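Local atomic coordinates of protein argonaute (Marinitoga piezophila, PDB entry 5I4A), a protein that uses short 5'-hydroxyl guide RNAs to bind and cleave complementary single-stranded DNA, and may take part in defence against invading mobile genetic elements. Residues I17-F22 and L50-I55; L6-I11 and T549-Y554; R38-K43 and Q61-N66. All blocks are in the same frame, centred on the assembly; numbering follows the deposited sequence.

Contacts 1 and 3 lie wholly within the N-terminal domain, their centres about 12 Å apart, whereas contact 2 joins the start of that domain to the PIWI domain, its centre about 31 Å from that of contact 1 and 30 Å from that of contact 3. Contact 1 is a buried strand pairing with a salt bridge and aromatics on one face and mainly apolar contacts on the other. That second face meets contact 3: Phe42 packs on Ile53 and Ile62 on Phe22. Contact 3 is small and superficial. Contact 2, like contact 1, is buried, but without regular strand pairing. Contacts 2 and 3 each use one asparagine amide on a loop backbone, with a water in contact 3.

Contact 1 of 3, residues I17-F22 and L50-I55; sequences IKRLYF and LVWIEI
Six backbone hydrogen bonds join 17-22 and 50-55 as antiparallel strands in the four-stranded sheet of the N-terminal domain. Lys18 with Ile55, Leu20 with Ile53 and Phe22 with Val51 are the hydrogen-bonded pairs, and the shortest of these backbone bonds runs from Phe22 N to Val51 O at 2.7 Å. At the non-hydrogen-bonded pairs, CA-H groups meet carbonyls, as where Trp52 CA lies 3.1 Å from Leu20 O.

Arg19 and Glu54 carry the charge, running side by side off one face. Arg19 bends at chi3 (51°) and brings NH1 to a very short 2.4 Å from Glu54 OE2. The oxygen sits at the guanidinium edge, yet NH1 approaches from above the carboxylate plane, the two planes being 54° apart. Arg19 has a second carboxylate partner, its NE forming a salt bridge with Glu76 of strand 74-79, which also bonds Tyr21 OH.

Aromatic contacts share this face. Trp52 CG occupies the crowded position between backbone N and carbonyl carbon (chi1 39°), and Trp52 CB makes a CH-pi contact over the face of the Tyr21 ring, 4.0 Å from its centroid. The indole meets that ring obliquely, while Trp52 CE3 touches Arg19 CD at 3.5 Å. An alanine in place of Trp52 would remove the indole and probably leave the Arg19 aliphatic chain and Tyr21 less firmly held.

The opposite face is mainly apolar. The edge of the Phe22 ring meets Ile53 with CE1 4.0 Å from CG2, and Leu20 touches both Ile53 and Ile55; Phe32 of helix 29-40 covers Phe22 and Val51.

The two faces thus differ: one largely apolar, packed on helix 29-40 and loop phenylalanines, the other polar and aromatic, where the close guanidinium would probably favour an ionised Glu54 despite its burial.

Contact 2 of 3, residues L6-I11 and T549-Y554; sequences LNLYKI and TNINSY
Asn7 carries the tight half of this contact, meeting the loop 549-554 with its backbone and with both polar atoms of its side chain. Its CG stands in the crowded position between backbone N and carbonyl carbon (chi1 66°), which sets the amide against the loop backbone. Asn7 OD1 accepts the N-H of Asn552 at 2.8 Å, with the donor well above the plane of the amide carbonyl. Asn7 ND2 gives an almost straight bond (177°) to Asn550 O at 3.0 Å, and that oxygen lies in the plane of the Asn7 amide. The third bond runs from Asn7 N to Asn552 O, 3.1 Å long, so that Asn552 is bonded through both its N-H and its carbonyl.

Beside this polar group of bonds, Ile551 sends its two branches to two leucines. Leu8 CD2 comes to 3.6 Å from Ile551 CG1, and Leu6 CD1 lies at a looser 4.1 Å from Ile551 CG2; both leucines cross the isoleucine obliquely. Leu564 of strand 560-565 and His138 of strand 127-140 close in on Ile551 from outside.

Toward Ser553 the contact loosens: Leu6 CD2 is 4.4 Å from Ser553 CB. On the solvent side, CB of partly exposed Asn552 points away from Leu6-Ile11. The Asn552 amide works instead within the PIWI domain: OD1 accepts Ser553 N and ND2 bonds Gln579 O. Exposed Tyr554 makes no contact with 6-11, though its ring stacks on Tyr5.

Asn7 also has a backbone bond to Ile148 of strand 143-156 in linker L1. Bidentate bonding of a loop backbone by an asparagine amide here forms part of an interdomain seam, between the start of the N-terminal domain and the RNase H-like PIWI domain of a long argonaute.

Contact 3 of 3, residues R38-K43 and Q61-N66; sequences RVNNFK and QITPKN
An asparagine at the C-terminal end of helix 29-40 pairs with the loop 61-66 by bidentate side-chain-to-backbone bonding, in which its amide takes both the N-H and the C=O of one residue, Thr63. Asn40 OD1 accepts Thr63 N at 2.8 Å, nearly straight and on an in-plane lone pair. Asn40 ND2 gives its bond to Thr63 O at 2.7 Å, also on a lone pair, but the N-H...O angle is bent to 144° and the oxygen is tilted out of the amide plane. The one amide thus satisfies both backbone polar atoms of Thr63. On the more open side, Val39 covers the flank of Thr63: the valine CB is 4.0 Å from Thr63 CG2, and its CG2 lies close to the threonine carbonyl. Next comes the cis peptide that joins Thr63 to Pro64, where Val39 CG2 reaches Pro64 CD at 4.3 Å.

A water extends this first shell, donating to Asn40 OD1 at 2.5 Å and to Gln61 O at 2.8 Å. OD1 therefore receives two donors, and the water carries the link one step further along the loop. Ile62 CG2 lies against the amide, 3.5 Å from Asn40 OD1.

What positions the amide comes from the helix. Asn40 O accepts a bond from Lys97 NZ of helix 84-101, and Asn41 then leaves the helix with positive phi (53°). Asn40 CG is anti to the carbonyl carbon (chi1 -73°), and ND2 also bonds Leu36 O one turn earlier, which holds the flat group against rotation.

Contact 1 of 3, residues I17-F22 and L50-I55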
loop_
_atom_site.group_PDB
_atom_site.type_symbol
_atom_site.label_atom_id
_atom_site.label_comp_id
_atom_site.label_asym_id
_atom_site.label_seq_id
_atom_site.Cartn_x
_atom_site.Cartn_y
_atom_site.Cartn_z
ATOM N N ILE A 17 -22.283 -25.334 -2.420
ATOM C CA ILE A 17 -23.141 -24.335 -1.796
ATOM C C ILE A 17 -24.586 -24.782 -1.949
ATOM O O ILE A 17 -24.992 -25.241 -3.023
ATOM C CB ILE A 17 -22.930 -22.939 -2.422
ATOM C CG1 ILE A 17 -21.488 -22.474 -2.211
ATOM C CG2 ILE A 17 -23.916 -21.926 -1.853
ATOM C CD1 ILE A 17 -21.021 -22.561 -0.774
ATOM N N LYS A 18 -25.355 -24.660 -0.872
ATOM C CA LYS A 18 -26.777 -24.977 -0.876
ATOM C C LYS A 18 -27.577 -23.684 -0.819
ATOM O O LYS A 18 -27.266 -22.792 -0.023
ATOM C CB LYS A 18 -27.148 -25.886 0.299
ATOM C CG LYS A 18 -28.623 -26.268 0.329
ATOM C CD LYS A 18 -28.838 -27.693 0.817
ATOM C CE LYS A 18 -29.173 -27.744 2.299
ATOM N NZ LYS A 18 -29.468 -29.137 2.740
ATOM N N ARG A 19 -28.602 -23.583 -1.662
ATOM C CA ARG A 19 -29.483 -22.423 -1.689
ATOM C C ARG A 19 -30.888 -22.857 -1.296
ATOM O O ARG A 19 -31.516 -23.656 -2.001
ATOM C CB ARG A 19 -29.482 -21.756 -3.067
ATOM C CG ARG A 19 -30.376 -20.528 -3.146
ATOM C CD ARG A 19 -29.957 -19.563 -4.247
ATOM N NE ARG A 19 -29.783 -20.209 -5.542
ATOM C CZ ARG A 19 -28.689 -20.103 -6.289
ATOM N NH1 ARG A 19 -27.669 -19.366 -5.876
ATOM N NH2 ARG A 19 -28.620 -20.727 -7.457
ATOM N N LEU A 20 -31.373 -22.331 -0.176
ATOM C CA LEU A 20 -32.697 -22.635 0.347
ATOM C C LEU A 20 -33.635 -21.463 0.090
ATOM O O LEU A 20 -33.206 -20.309 0.038
ATOM C CB LEU A 20 -32.639 -22.929 1.849
ATOM C CG LEU A 20 -31.599 -23.956 2.302
ATOM C CD1 LEU A 20 -31.624 -24.102 3.811
ATOM C CD2 LEU A 20 -31.847 -25.289 1.630
ATOM N N TYR A 21 -34.922 -21.767 -0.060
ATOM C CA TYR A 21 -35.925 -20.770 -0.400
ATOM C C TYR A 21 -37.016 -20.720 0.659
ATOM O O TYR A 21 -37.339 -21.729 1.294
ATOM C CB TYR A 21 -36.551 -21.060 -1.768
ATOM C CG TYR A 21 -35.612 -20.833 -2.930
ATOM C CD1 TYR A 21 -34.728 -21.822 -3.338
ATOM C CD2 TYR A 21 -35.611 -19.628 -3.620
ATOM C CE1 TYR A 21 -33.868 -21.618 -4.400
ATOM C CE2 TYR A 21 -34.756 -19.415 -4.685
ATOM C CZ TYR A 21 -33.889 -20.415 -5.070
ATOM O OH TYR A 21 -33.036 -20.210 -6.129
ATOM N N PHE A 22 -37.586 -19.530 0.836
ATOM C CA PHE A 22 -38.657 -19.295 1.791
ATOM C C PHE A 22 -39.668 -18.344 1.171
ATOM O O PHE A 22 -39.314 -17.495 0.347
ATOM C CB PHE A 22 -38.123 -18.709 3.109
ATOM C CG PHE A 22 -37.062 -19.551 3.758
ATOM C CD1 PHE A 22 -35.732 -19.412 3.399
ATOM C CD2 PHE A 22 -37.396 -20.486 4.725
ATOM C CE1 PHE A 22 -34.754 -20.189 3.989
ATOM C CE2 PHE A 22 -36.422 -21.266 5.322
ATOM C CZ PHE A 22 -35.102 -21.116 4.954
ATOM N N LEU A 50 -39.929 -14.558 -3.683
ATOM C CA LEU A 50 -39.206 -15.534 -2.882
ATOM C C LEU A 50 -37.993 -14.908 -2.202
ATOM O O LEU A 50 -37.323 -14.031 -2.757
ATOM C CB LEU A 50 -38.752 -16.718 -3.740
ATOM C CG LEU A 50 -39.849 -17.657 -4.247
ATOM C CD1 LEU A 50 -39.268 -18.683 -5.206
ATOM C CD2 LEU A 50 -40.544 -18.343 -3.080
ATOM N N VAL A 51 -37.714 -15.382 -0.991
ATOM C CA VAL A 51 -36.524 -15.016 -0.232
ATOM C C VAL A 51 -35.652 -16.258 -0.110
ATOM O O VAL A 51 -36.157 -17.347 0.188
ATOM C CB VAL A 51 -36.892 -14.459 1.154
ATOM C CG1 VAL A 51 -35.672 -14.419 2.063
ATOM C CG2 VAL A 51 -37.510 -13.078 1.021
ATOM N N TRP A 52 -34.350 -16.104 -0.345
ATOM C CA TRP A 52 -33.453 -17.249 -0.347
ATOM C C TRP A 52 -32.167 -16.936 0.405
ATOM O O TRP A 52 -31.847 -15.780 0.700
ATOM C CB TRP A 52 -33.138 -17.721 -1.775
ATOM C CG TRP A 52 -32.937 -16.630 -2.782
ATOM C CD1 TRP A 52 -33.910 -15.955 -3.464
ATOM C CD2 TRP A 52 -31.687 -16.113 -3.254
ATOM N NE1 TRP A 52 -33.342 -15.041 -4.318
ATOM C CE2 TRP A 52 -31.979 -15.118 -4.207
ATOM C CE3 TRP A 52 -30.348 -16.387 -2.954
ATOM C CZ2 TRP A 52 -30.984 -14.402 -4.868
ATOM C CZ3 TRP A 52 -29.362 -15.671 -3.609
ATOM C CH2 TRP A 52 -29.685 -14.690 -4.552
ATOM N N ILE A 53 -31.429 -18.001 0.716
ATOM C CA ILE A 53 -30.156 -17.914 1.420
ATOM C C ILE A 53 -29.213 -18.957 0.836
ATOM O O ILE A 53 -29.615 -20.094 0.567
ATOM C CB ILE A 53 -30.332 -18.106 2.943
ATOM C CG1 ILE A 53 -28.999 -17.912 3.669
ATOM C CG2 ILE A 53 -30.937 -19.473 3.264
ATOM C CD1 ILE A 53 -29.092 -18.100 5.168
ATOM N N GLU A 54 -27.962 -18.562 0.622
ATOM C CA GLU A 54 -26.921 -19.452 0.121
ATOM C C GLU A 54 -25.960 -19.752 1.264
ATOM O O GLU A 54 -25.364 -18.831 1.835
ATOM C CB GLU A 54 -26.197 -18.824 -1.068
ATOM C CG GLU A 54 -27.067 -18.725 -2.312
ATOM C CD GLU A 54 -26.636 -17.621 -3.258
ATOM O OE1 GLU A 54 -25.773 -16.803 -2.874
ATOM O OE2 GLU A 54 -27.168 -17.567 -4.386
ATOM N N ILE A 55 -25.820 -21.031 1.599
ATOM C CA ILE A 55 -25.068 -21.445 2.782
ATOM C C ILE A 55 -24.095 -22.548 2.387
ATOM O O ILE A 55 -24.260 -23.201 1.344
ATOM C CB ILE A 55 -26.005 -21.932 3.914
ATOM C CG1 ILE A 55 -26.861 -23.104 3.429
ATOM C CG2 ILE A 55 -26.862 -20.793 4.430
ATOM C CD1 ILE A 55 -27.492 -23.903 4.550
#

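Contact 2 of 3, residues L6-I11 and T549-Y554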
loop_
_atom_site.group_PDB
_atom_site.type_symbol
_atom_site.label_atom_id
_atom_site.label_comp_id
_atom_site.label_asym_id
_atom_site.label_seq_id
_atom_site.Cartn_x
_atom_site.Cartn_y
_atom_site.Cartn_z
ATOM N N LEU A 6 3.062 -20.874 9.217
ATOM C CA LEU A 6 2.237 -19.857 8.584
ATOM C C LEU A 6 0.861 -19.867 9.232
ATOM O O LEU A 6 0.377 -20.911 9.678
ATOM C CB LEU A 6 2.106 -20.079 7.069
ATOM C CG LEU A 6 3.356 -19.866 6.213
ATOM C CD1 LEU A 6 3.004 -19.918 4.731
ATOM C CD2 LEU A 6 4.040 -18.551 6.567
ATOM N N ASN A 7 0.230 -18.697 9.282
ATOM C CA ASN A 7 -1.090 -18.568 9.899
ATOM C C ASN A 7 -2.213 -19.078 9.003
ATOM O O ASN A 7 -3.314 -18.524 8.998
ATOM C CB ASN A 7 -1.325 -17.111 10.296
ATOM C CG ASN A 7 -1.417 -16.181 9.099
ATOM O OD1 ASN A 7 -0.941 -16.500 8.011
ATOM N ND2 ASN A 7 -2.033 -15.020 9.299
ATOM N N LEU A 8 -1.959 -20.135 8.239
ATOM C CA LEU A 8 -2.932 -20.698 7.317
ATOM C C LEU A 8 -3.584 -21.927 7.934
ATOM O O LEU A 8 -2.920 -22.727 8.603
ATOM C CB LEU A 8 -2.269 -21.062 5.988
ATOM C CG LEU A 8 -1.757 -19.861 5.194
ATOM C CD1 LEU A 8 -0.923 -20.305 4.003
ATOM C CD2 LEU A 8 -2.933 -19.013 4.743
ATOM N N TYR A 9 -4.887 -22.072 7.710
ATOM C CA TYR A 9 -5.656 -23.169 8.276
ATOM C C TYR A 9 -6.526 -23.786 7.194
ATOM O O TYR A 9 -7.283 -23.080 6.520
ATOM C CB TYR A 9 -6.503 -22.690 9.457
ATOM C CG TYR A 9 -5.661 -22.230 10.625
ATOM C CD1 TYR A 9 -5.187 -23.140 11.562
ATOM C CD2 TYR A 9 -5.320 -20.894 10.779
ATOM C CE1 TYR A 9 -4.407 -22.730 12.626
ATOM C CE2 TYR A 9 -4.542 -20.473 11.843
ATOM C CZ TYR A 9 -4.089 -21.395 12.762
ATOM O OH TYR A 9 -3.313 -20.987 13.822
ATOM N N LYS A 10 -6.413 -25.101 7.036
ATOM C CA LYS A 10 -7.102 -25.796 5.958
ATOM C C LYS A 10 -8.597 -25.866 6.238
ATOM O O LYS A 10 -9.021 -26.226 7.340
ATOM C CB LYS A 10 -6.524 -27.199 5.791
ATOM C CG LYS A 10 -6.952 -27.912 4.524
ATOM C CD LYS A 10 -6.184 -29.217 4.360
ATOM C CE LYS A 10 -6.669 -30.000 3.152
ATOM N NZ LYS A 10 -6.482 -29.236 1.890
ATOM N N ILE A 11 -9.396 -25.521 5.235
ATOM C CA ILE A 11 -10.849 -25.561 5.339
ATOM C C ILE A 11 -11.320 -26.943 4.909
ATOM O O ILE A 11 -11.046 -27.381 3.786
ATOM C CB ILE A 11 -11.493 -24.461 4.485
ATOM C CG1 ILE A 11 -11.223 -23.091 5.116
ATOM C CG2 ILE A 11 -12.987 -24.713 4.319
ATOM C CD1 ILE A 11 -11.267 -21.943 4.138
ATOM N N THR A 549 -1.454 -8.691 1.861
ATOM C CA THR A 549 -1.721 -10.095 2.141
ATOM C C THR A 549 -1.819 -10.323 3.645
ATOM O O THR A 549 -1.105 -9.697 4.438
ATOM C CB THR A 549 -0.646 -11.001 1.533
ATOM O OG1 THR A 549 -1.006 -12.373 1.734
ATOM C CG2 THR A 549 0.702 -10.752 2.172
ATOM N N ASN A 550 -2.729 -11.210 4.034
ATOM C CA ASN A 550 -2.983 -11.521 5.433
ATOM C C ASN A 550 -2.150 -12.695 5.935
ATOM O O ASN A 550 -2.214 -13.023 7.124
ATOM C CB ASN A 550 -4.473 -11.824 5.629
ATOM C CG ASN A 550 -4.926 -11.635 7.058
ATOM O OD1 ASN A 550 -4.663 -10.604 7.671
ATOM N ND2 ASN A 550 -5.607 -12.637 7.602
ATOM N N ILE A 551 -1.376 -13.330 5.063
ATOM C CA ILE A 551 -0.569 -14.483 5.446
ATOM C C ILE A 551 0.699 -13.995 6.129
ATOM O O ILE A 551 1.449 -13.184 5.570
ATOM C CB ILE A 551 -0.244 -15.348 4.219
ATOM C CG1 ILE A 551 -1.537 -15.861 3.581
ATOM C CG2 ILE A 551 0.680 -16.499 4.606
ATOM C CD1 ILE A 551 -1.354 -16.450 2.198
ATOM N N ASN A 552 0.946 -14.487 7.337
ATOM C CA ASN A 552 2.073 -14.001 8.120
ATOM C C ASN A 552 2.503 -15.102 9.083
ATOM O O ASN A 552 2.144 -16.272 8.909
ATOM C CB ASN A 552 1.692 -12.689 8.827
ATOM C CG ASN A 552 2.842 -11.710 8.888
ATOM O OD1 ASN A 552 3.999 -12.105 9.029
ATOM N ND2 ASN A 552 2.532 -10.425 8.773
ATOM N N SER A 553 3.268 -14.726 10.106
ATOM C CA SER A 553 3.862 -15.686 11.026
ATOM C C SER A 553 4.450 -14.942 12.214
ATOM O O SER A 553 4.777 -13.755 12.125
ATOM C CB SER A 553 4.951 -16.511 10.340
ATOM O OG SER A 553 5.744 -17.198 11.294
ATOM N N TYR A 554 4.594 -15.662 13.326
ATOM C CA TYR A 554 5.385 -15.155 14.440
ATOM C C TYR A 554 6.878 -15.357 14.226
ATOM O O TYR A 554 7.681 -14.724 14.919
ATOM C CB TYR A 554 4.949 -15.805 15.760
ATOM C CG TYR A 554 4.807 -17.313 15.725
ATOM C CD1 TYR A 554 5.922 -18.143 15.796
ATOM C CD2 TYR A 554 3.554 -17.908 15.646
ATOM C CE1 TYR A 554 5.792 -19.522 15.772
ATOM C CE2 TYR A 554 3.415 -19.284 15.625
ATOM C CZ TYR A 554 4.537 -20.087 15.686
ATOM O OH TYR A 554 4.402 -21.456 15.662
#

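Contact 3 of 3, residues R38-K43 and Q61-N66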
loop_
_atom_site.group_PDB
_atom_site.type_symbol
_atom_site.label_atom_id
_atom_site.label_comp_id
_atom_site.label_asym_id
_atom_site.label_seq_id
_atom_site.Cartn_x
_atom_site.Cartn_y
_atom_site.Cartn_z
ATOM N N ARG A 38 -31.099 -10.108 9.900
ATOM C CA ARG A 38 -30.754 -9.515 11.188
ATOM C C ARG A 38 -30.637 -10.572 12.278
ATOM O O ARG A 38 -29.700 -10.542 13.085
ATOM C CB ARG A 38 -31.803 -8.469 11.565
ATOM C CG ARG A 38 -31.364 -7.480 12.626
ATOM C CD ARG A 38 -32.535 -6.628 13.086
ATOM N NE ARG A 38 -33.219 -7.235 14.223
ATOM C CZ ARG A 38 -34.222 -8.101 14.126
ATOM N NH1 ARG A 38 -34.681 -8.473 12.939
ATOM N NH2 ARG A 38 -34.766 -8.598 15.221
ATOM N N VAL A 39 -31.577 -11.518 12.321
ATOM C CA VAL A 39 -31.591 -12.498 13.403
ATOM C C VAL A 39 -30.611 -13.642 13.175
ATOM O O VAL A 39 -30.246 -14.332 14.135
ATOM C CB VAL A 39 -33.008 -13.061 13.608
ATOM C CG1 VAL A 39 -33.965 -11.948 14.008
ATOM C CG2 VAL A 39 -33.490 -13.751 12.346
ATOM N N ASN A 40 -30.171 -13.869 11.940
ATOM C CA ASN A 40 -29.219 -14.930 11.646
ATOM C C ASN A 40 -27.799 -14.421 11.445
ATOM O O ASN A 40 -26.892 -15.235 11.245
ATOM C CB ASN A 40 -29.660 -15.712 10.402
ATOM C CG ASN A 40 -30.857 -16.605 10.664
ATOM O OD1 ASN A 40 -30.706 -17.764 11.050
ATOM N ND2 ASN A 40 -32.053 -16.072 10.449
ATOM N N ASN A 41 -27.586 -13.103 11.495
ATOM C CA ASN A 41 -26.277 -12.502 11.223
ATOM C C ASN A 41 -25.733 -12.965 9.874
ATOM O O ASN A 41 -24.534 -13.194 9.707
ATOM C CB ASN A 41 -25.281 -12.807 12.345
ATOM C CG ASN A 41 -25.514 -11.960 13.578
ATOM O OD1 ASN A 41 -25.782 -10.764 13.480
ATOM N ND2 ASN A 41 -25.417 -12.580 14.750
ATOM N N PHE A 42 -26.632 -13.101 8.903
ATOM C CA PHE A 42 -26.288 -13.699 7.616
ATOM C C PHE A 42 -27.276 -13.181 6.586
ATOM O O PHE A 42 -28.484 -13.393 6.735
ATOM C CB PHE A 42 -26.336 -15.226 7.701
ATOM C CG PHE A 42 -25.698 -15.922 6.536
ATOM C CD1 PHE A 42 -26.333 -15.969 5.306
ATOM C CD2 PHE A 42 -24.467 -16.544 6.674
ATOM C CE1 PHE A 42 -25.749 -16.612 4.235
ATOM C CE2 PHE A 42 -23.879 -17.191 5.604
ATOM C CZ PHE A 42 -24.521 -17.225 4.383
ATOM N N LYS A 43 -26.773 -12.524 5.545
ATOM C CA LYS A 43 -27.641 -11.804 4.625
ATOM C C LYS A 43 -28.484 -12.766 3.794
ATOM O O LYS A 43 -27.957 -13.676 3.146
ATOM C CB LYS A 43 -26.813 -10.906 3.709
ATOM C CG LYS A 43 -27.636 -9.886 2.935
ATOM C CD LYS A 43 -26.774 -8.732 2.446
ATOM C CE LYS A 43 -27.624 -7.520 2.090
ATOM N NZ LYS A 43 -26.782 -6.306 1.886
ATOM N N GLN A 61 -28.655 -24.007 11.440
ATOM C CA GLN A 61 -29.956 -23.861 12.084
ATOM C C GLN A 61 -30.409 -22.410 11.948
ATOM O O GLN A 61 -29.815 -21.506 12.545
ATOM C CB GLN A 61 -29.879 -24.287 13.546
ATOM C CG GLN A 61 -29.418 -25.727 13.751
ATOM C CD GLN A 61 -30.500 -26.747 13.436
ATOM O OE1 GLN A 61 -30.718 -27.104 12.278
ATOM N NE2 GLN A 61 -31.181 -27.223 14.473
ATOM N N ILE A 62 -31.464 -22.191 11.169
ATOM C CA ILE A 62 -31.950 -20.843 10.892
ATOM C C ILE A 62 -32.869 -20.380 12.016
ATOM O O ILE A 62 -33.614 -21.164 12.613
ATOM C CB ILE A 62 -32.652 -20.801 9.519
ATOM C CG1 ILE A 62 -31.667 -21.190 8.415
ATOM C CG2 ILE A 62 -33.234 -19.421 9.236
ATOM C CD1 ILE A 62 -32.279 -21.225 7.031
ATOM N N THR A 63 -32.802 -19.086 12.310
ATOM C CA THR A 63 -33.615 -18.435 13.332
ATOM C C THR A 63 -34.623 -17.502 12.646
ATOM O O THR A 63 -34.279 -16.850 11.664
ATOM C CB THR A 63 -32.705 -17.647 14.319
ATOM O OG1 THR A 63 -31.946 -18.569 15.112
ATOM C CG2 THR A 63 -33.495 -16.722 15.233
ATOM N N PRO A 64 -35.875 -17.444 13.140
ATOM C CA PRO A 64 -36.440 -18.172 14.283
ATOM C C PRO A 64 -36.681 -19.651 14.011
ATOM O O PRO A 64 -36.594 -20.096 12.867
ATOM C CB PRO A 64 -37.765 -17.450 14.538
ATOM C CG PRO A 64 -38.137 -16.879 13.223
ATOM C CD PRO A 64 -36.845 -16.492 12.568
ATOM N N LYS A 65 -36.981 -20.398 15.075
ATOM C CA LYS A 65 -37.219 -21.830 14.932
ATOM C C LYS A 65 -38.360 -22.104 13.960
ATOM O O LYS A 65 -38.219 -22.907 13.033
ATOM C CB LYS A 65 -37.513 -22.451 16.295
ATOM C CG LYS A 65 -37.572 -23.971 16.283
ATOM C CD LYS A 65 -38.658 -24.474 17.212
ATOM C CE LYS A 65 -38.085 -25.278 18.360
ATOM N NZ LYS A 65 -38.856 -25.043 19.617
ATOM N N ASN A 66 -39.499 -21.429 14.143
ATOM C CA ASN A 66 -40.654 -21.745 13.300
ATOM C C ASN A 66 -40.515 -21.246 11.861
ATOM O O ASN A 66 -41.508 -21.297 11.123
ATOM C CB ASN A 66 -41.944 -21.196 13.923
ATOM C CG ASN A 66 -41.983 -19.661 14.005
ATOM O OD1 ASN A 66 -41.347 -18.951 13.229
ATOM N ND2 ASN A 66 -42.765 -19.153 14.950
HETATM O O HOH W 1 -28.951 -18.810 12.538
#